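Local coordinates for CYCLIN domain-containing protein (Chaetomium thermophilum, PDB 6Z3U) that forms the cyclin H-like subunit of the CAK complex and probably regulates the activity of its cyclin-dependent serine/threonine kinase, at residues R120-T124 with N125-T129; G171-L174 with L175-I179. All blocks are in the same frame, centred on the assembly; numbering follows the deposited sequence.

How the contacts relate
Both contacts are local, each within one unbroken piece of chain, and they follow one another in the cyclin box without nesting or crossing. Contact 1 comes first: it closes the C-terminal end of helix 108-124 and folds the chain into the loop that leads to helix 132-146. After that helix and two shorter ones, contact 2 forms the single short helix 172-178. Their centres lie about 11 Å apart, and they meet directly. T124 OG1 is a probable hydrogen-bond partner of G178 O at 3.0 Å, while F121 CB packs on L175 CD1 at 3.7 Å. The ends of helices 108-124 and 172-178 are thereby joined beside the kinase subunit.

Contact 1: R120-T124 with N125-T129; sequences RFYIT and NSIMT
Y122 and I127 meet ring to methyl where helix 108-124 of the cyclin box ends and the chain turns into the loop before helix 132-146. The I127 side chain crosses the ring at about a right angle and sets CD1 over the middle of one face, 3.4 Å from the centroid of the Y122 ring and only 5° off its normal, a CH-pi contact. Its torsions explain the approach: CG1 is anti to the carbonyl carbon (chi1 -73°), and a second bend carries CD1 back toward the helix. F121 covers the opposite face of the same ring, its CD2 lying 3.5 Å above the Y122 ring plane, so the tyrosine is held flat between an aromatic edge atom and an aliphatic methyl. Tyrosine suits this place because its hydroxyl still finds a polar partner, the backbone O of Y130, while V90, P132 and M135 supply further apolar neighbours. At the ring edge lies the carbonyl of N125, with N125 O 3.7 Å from Y122 CD1.

N125 is the first residue to leave the helical conformation, and its backbone still makes a weak bond, N125 N to F121 O at 3.0 Å, bent to 127°. Its amide group lies over one face of the F121 ring. With CG anti to its backbone N, F121 swings that ring out alongside N125.

Beyond the asparagine, serine suits the next position because a short hydroxyl can turn forward to the backbone N two residues on. S126 forms an ST turn, its OG accepting from M128 N at 2.9 Å, and S126 O takes the hydrogen of T129 N at 3.1 Å.

Contact 2: G171-L174 with L175-I179; sequences GEFL and LCQGI
F173 and Q177, one helical turn apart on helix 172-178 of the cyclin box, face each other across a bond between their backbones, Q177 N to F173 O at 3.1 Å. Four such i to i+4 bonds cross the contact and form its tight part. L175 N reaches G171 O at 2.8 Å and is nearly straight at 164°; C176 N to E172 O and G178 N to L174 O are each 3.0 Å, and I179 N to L175 O carries the series on. Leucine suits position 175, whose side chain packs on V138 and F142 of helix 132-146 and on F121. C176 packs on F181 and on L142 of the kinase chain.

The side chains on the other flank meet more loosely. F173 is partly exposed, yet it and Q177 lie against Q166 of the kinase chain. Q177 has CG anti to its carbonyl carbon (chi1 -55°), which sets CG 4.3 Å above the plane of the F173 ring, toward its rim. The extended chain beyond carries the amide on past the rim, still above the ring plane, with NE2 3.7 Å from F173 CD2 and the two planes 27° apart.

The polar ends point to partners outside the helix. E172 forms a salt bridge with K145, and its OE2 accepts from the backbone N of M134 of the kinase chain; Q177 OE1 is bonded to S162 of that chain. The chemistry therefore implies a two-sided helix, with leucine gripping the cyclin core and carboxylate and amide contributing directional bonds to the kinase interface.

Contact 1: R120-T124 with N125-T129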
loop_
_atom_site.group_PDB
_atom_site.type_symbol
_atom_site.label_atom_id
_atom_site.label_comp_id
_atom_site.label_asym_id
_atom_site.label_seq_id
_atom_site.Cartn_x
_atom_site.Cartn_y
_atom_site.Cartn_z
ATOM N N ARG A 120 -7.686 -4.765 14.692
ATOM C CA ARG A 120 -6.794 -5.892 14.453
ATOM C C ARG A 120 -5.778 -6.051 15.575
ATOM O O ARG A 120 -5.399 -7.179 15.911
ATOM C CB ARG A 120 -6.079 -5.710 13.115
ATOM C CG ARG A 120 -6.981 -5.849 11.901
ATOM C CD ARG A 120 -6.180 -5.667 10.630
ATOM N NE ARG A 120 -7.001 -5.771 9.431
ATOM C CZ ARG A 120 -6.521 -5.706 8.195
ATOM N NH1 ARG A 120 -5.221 -5.534 7.994
ATOM N NH2 ARG A 120 -7.341 -5.814 7.159
ATOM N N PHE A 121 -5.335 -4.944 16.174
ATOM C CA PHE A 121 -4.353 -5.036 17.249
ATOM C C PHE A 121 -4.921 -5.787 18.445
ATOM O O PHE A 121 -4.233 -6.620 19.049
ATOM C CB PHE A 121 -3.904 -3.634 17.663
ATOM C CG PHE A 121 -2.921 -3.620 18.802
ATOM C CD1 PHE A 121 -1.568 -3.809 18.570
ATOM C CD2 PHE A 121 -3.350 -3.417 20.104
ATOM C CE1 PHE A 121 -0.662 -3.796 19.616
ATOM C CE2 PHE A 121 -2.448 -3.405 21.153
ATOM C CZ PHE A 121 -1.104 -3.595 20.909
ATOM N N TYR A 122 -6.179 -5.519 18.792
ATOM C CA TYR A 122 -6.789 -6.039 20.006
ATOM C C TYR A 122 -7.555 -7.338 19.779
ATOM O O TYR A 122 -8.392 -7.704 20.613
ATOM C CB TYR A 122 -7.701 -4.974 20.620
ATOM C CG TYR A 122 -6.933 -3.955 21.433
ATOM C CD1 TYR A 122 -6.079 -4.361 22.448
ATOM C CD2 TYR A 122 -7.036 -2.594 21.168
ATOM C CE1 TYR A 122 -5.365 -3.450 23.188
ATOM C CE2 TYR A 122 -6.321 -1.670 21.909
ATOM C CZ TYR A 122 -5.486 -2.109 22.916
ATOM O OH TYR A 122 -4.763 -1.216 23.668
ATOM N N ILE A 123 -7.304 -8.040 18.677
ATOM C CA ILE A 123 -7.775 -9.392 18.506
ATOM C C ILE A 123 -6.625 -10.366 18.664
ATOM O O ILE A 123 -6.824 -11.492 19.153
ATOM C CB ILE A 123 -8.471 -9.587 17.125
ATOM C CG1 ILE A 123 -8.798 -11.061 16.895
ATOM C CG2 ILE A 123 -7.608 -9.035 16.011
ATOM C CD1 ILE A 123 -9.760 -11.298 15.764
ATOM N N THR A 124 -5.415 -9.942 18.314
ATOM C CA THR A 124 -4.220 -10.691 18.649
ATOM C C THR A 124 -3.698 -10.357 20.037
ATOM O O THR A 124 -2.933 -11.146 20.604
ATOM C CB THR A 124 -3.099 -10.432 17.636
ATOM O OG1 THR A 124 -2.817 -9.029 17.571
ATOM C CG2 THR A 124 -3.490 -10.926 16.251
ATOM N N ASN A 125 -4.094 -9.213 20.590
ATOM C CA ASN A 125 -3.664 -8.771 21.905
ATOM C C ASN A 125 -4.892 -8.430 22.734
ATOM O O ASN A 125 -5.936 -8.048 22.198
ATOM C CB ASN A 125 -2.740 -7.552 21.817
ATOM C CG ASN A 125 -1.467 -7.842 21.055
ATOM O OD1 ASN A 125 -0.806 -8.853 21.289
ATOM N ND2 ASN A 125 -1.122 -6.961 20.128
ATOM N N SER A 126 -4.764 -8.591 24.043
ATOM C CA SER A 126 -5.854 -8.311 24.963
ATOM C C SER A 126 -5.763 -6.887 25.484
ATOM O O SER A 126 -4.679 -6.306 25.575
ATOM C CB SER A 126 -5.839 -9.293 26.135
ATOM O OG SER A 126 -6.350 -8.669 27.301
ATOM N N ILE A 127 -6.924 -6.321 25.829
ATOM C CA ILE A 127 -6.976 -4.981 26.400
ATOM C C ILE A 127 -6.288 -4.923 27.756
ATOM O O ILE A 127 -5.849 -3.849 28.184
ATOM C CB ILE A 127 -8.445 -4.521 26.506
ATOM C CG1 ILE A 127 -8.999 -4.186 25.122
ATOM C CG2 ILE A 127 -8.571 -3.317 27.425
ATOM C CD1 ILE A 127 -8.559 -2.836 24.594
ATOM N N MET A 128 -6.198 -6.052 28.459
ATOM C CA MET A 128 -5.525 -6.100 29.750
ATOM C C MET A 128 -4.007 -6.110 29.630
ATOM O O MET A 128 -3.325 -6.046 30.659
ATOM C CB MET A 128 -5.978 -7.339 30.526
ATOM C CG MET A 128 -7.455 -7.359 30.840
ATOM S SD MET A 128 -7.949 -8.820 31.766
ATOM C CE MET A 128 -8.269 -9.990 30.451
ATOM N N THR A 129 -3.464 -6.194 28.412
ATOM C CA THR A 129 -2.023 -6.228 28.190
ATOM C C THR A 129 -1.454 -4.866 27.806
ATOM O O THR A 129 -0.438 -4.442 28.365
ATOM C CB THR A 129 -1.684 -7.255 27.104
ATOM O OG1 THR A 129 -2.432 -8.456 27.331
ATOM C CG2 THR A 129 -0.201 -7.582 27.122
#

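Contact 2: G171-L174 with L175-I179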
loop_
_atom_site.group_PDB
_atom_site.type_symbol
_atom_site.label_atom_id
_atom_site.label_comp_id
_atom_site.label_asym_id
_atom_site.label_seq_id
_atom_site.Cartn_x
_atom_site.Cartn_y
_atom_site.Cartn_z
ATOM N N GLY A 171 4.511 2.897 21.016
ATOM C CA GLY A 171 3.606 1.843 20.612
ATOM C C GLY A 171 3.589 1.593 19.118
ATOM O O GLY A 171 2.928 0.659 18.656
ATOM N N GLU A 172 4.307 2.415 18.350
ATOM C CA GLU A 172 4.256 2.300 16.895
ATOM C C GLU A 172 4.688 0.911 16.437
ATOM O O GLU A 172 3.938 0.207 15.751
ATOM C CB GLU A 172 5.130 3.376 16.246
ATOM C CG GLU A 172 4.926 3.487 14.738
ATOM C CD GLU A 172 5.901 4.439 14.069
ATOM O OE1 GLU A 172 5.513 5.082 13.069
ATOM O OE2 GLU A 172 7.057 4.543 14.534
ATOM N N PHE A 173 5.903 0.497 16.806
ATOM C CA PHE A 173 6.387 -0.812 16.377
ATOM C C PHE A 173 5.562 -1.930 16.999
ATOM O O PHE A 173 5.338 -2.971 16.369
ATOM C CB PHE A 173 7.863 -0.977 16.734
ATOM C CG PHE A 173 8.512 -2.160 16.076
ATOM C CD1 PHE A 173 8.570 -2.253 14.694
ATOM C CD2 PHE A 173 9.062 -3.180 16.833
ATOM C CE1 PHE A 173 9.165 -3.338 14.080
ATOM C CE2 PHE A 173 9.659 -4.268 16.227
ATOM C CZ PHE A 173 9.710 -4.348 14.847
ATOM N N LEU A 174 5.112 -1.739 18.237
ATOM C CA LEU A 174 4.239 -2.726 18.863
ATOM C C LEU A 174 2.982 -2.940 18.027
ATOM O O LEU A 174 2.579 -4.079 17.766
ATOM C CB LEU A 174 3.886 -2.274 20.280
ATOM C CG LEU A 174 3.090 -3.269 21.125
ATOM C CD1 LEU A 174 3.924 -4.511 21.429
ATOM C CD2 LEU A 174 2.609 -2.607 22.410
ATOM N N LEU A 175 2.354 -1.848 17.584
ATOM C CA LEU A 175 1.179 -1.969 16.727
ATOM C C LEU A 175 1.516 -2.707 15.440
ATOM O O LEU A 175 0.735 -3.543 14.969
ATOM C CB LEU A 175 0.616 -0.581 16.419
ATOM C CG LEU A 175 -0.536 -0.514 15.415
ATOM C CD1 LEU A 175 -1.792 -1.151 15.992
ATOM C CD2 LEU A 175 -0.801 0.924 14.995
ATOM N N CYS A 176 2.680 -2.417 14.856
ATOM C CA CYS A 176 3.049 -3.053 13.597
ATOM C C CYS A 176 3.068 -4.568 13.742
ATOM O O CYS A 176 2.561 -5.288 12.874
ATOM C CB CYS A 176 4.408 -2.531 13.132
ATOM S SG CYS A 176 4.771 -2.839 11.389
ATOM N N GLN A 177 3.636 -5.071 14.839
ATOM C CA GLN A 177 3.613 -6.508 15.083
ATOM C C GLN A 177 2.191 -7.009 15.301
ATOM O O GLN A 177 1.818 -8.076 14.800
ATOM C CB GLN A 177 4.481 -6.855 16.296
ATOM C CG GLN A 177 5.924 -6.377 16.222
ATOM C CD GLN A 177 6.685 -6.632 17.516
ATOM O OE1 GLN A 177 7.280 -7.693 17.690
ATOM N NE2 GLN A 177 6.772 -5.615 18.369
ATOM N N GLY A 178 1.380 -6.249 16.039
ATOM C CA GLY A 178 0.038 -6.708 16.351
ATOM C C GLY A 178 -0.801 -6.958 15.114
ATOM O O GLY A 178 -1.531 -7.950 15.037
ATOM N N ILE A 179 -0.702 -6.069 14.123
ATOM C CA ILE A 179 -1.471 -6.201 12.889
ATOM C C ILE A 179 -0.742 -7.140 11.936
ATOM O O ILE A 179 -1.132 -7.290 10.772
ATOM C CB ILE A 179 -1.722 -4.829 12.234
ATOM C CG1 ILE A 179 -0.404 -4.158 11.839
ATOM C CG2 ILE A 179 -2.509 -3.933 13.178
ATOM C CD1 ILE A 179 -0.589 -2.880 11.045
#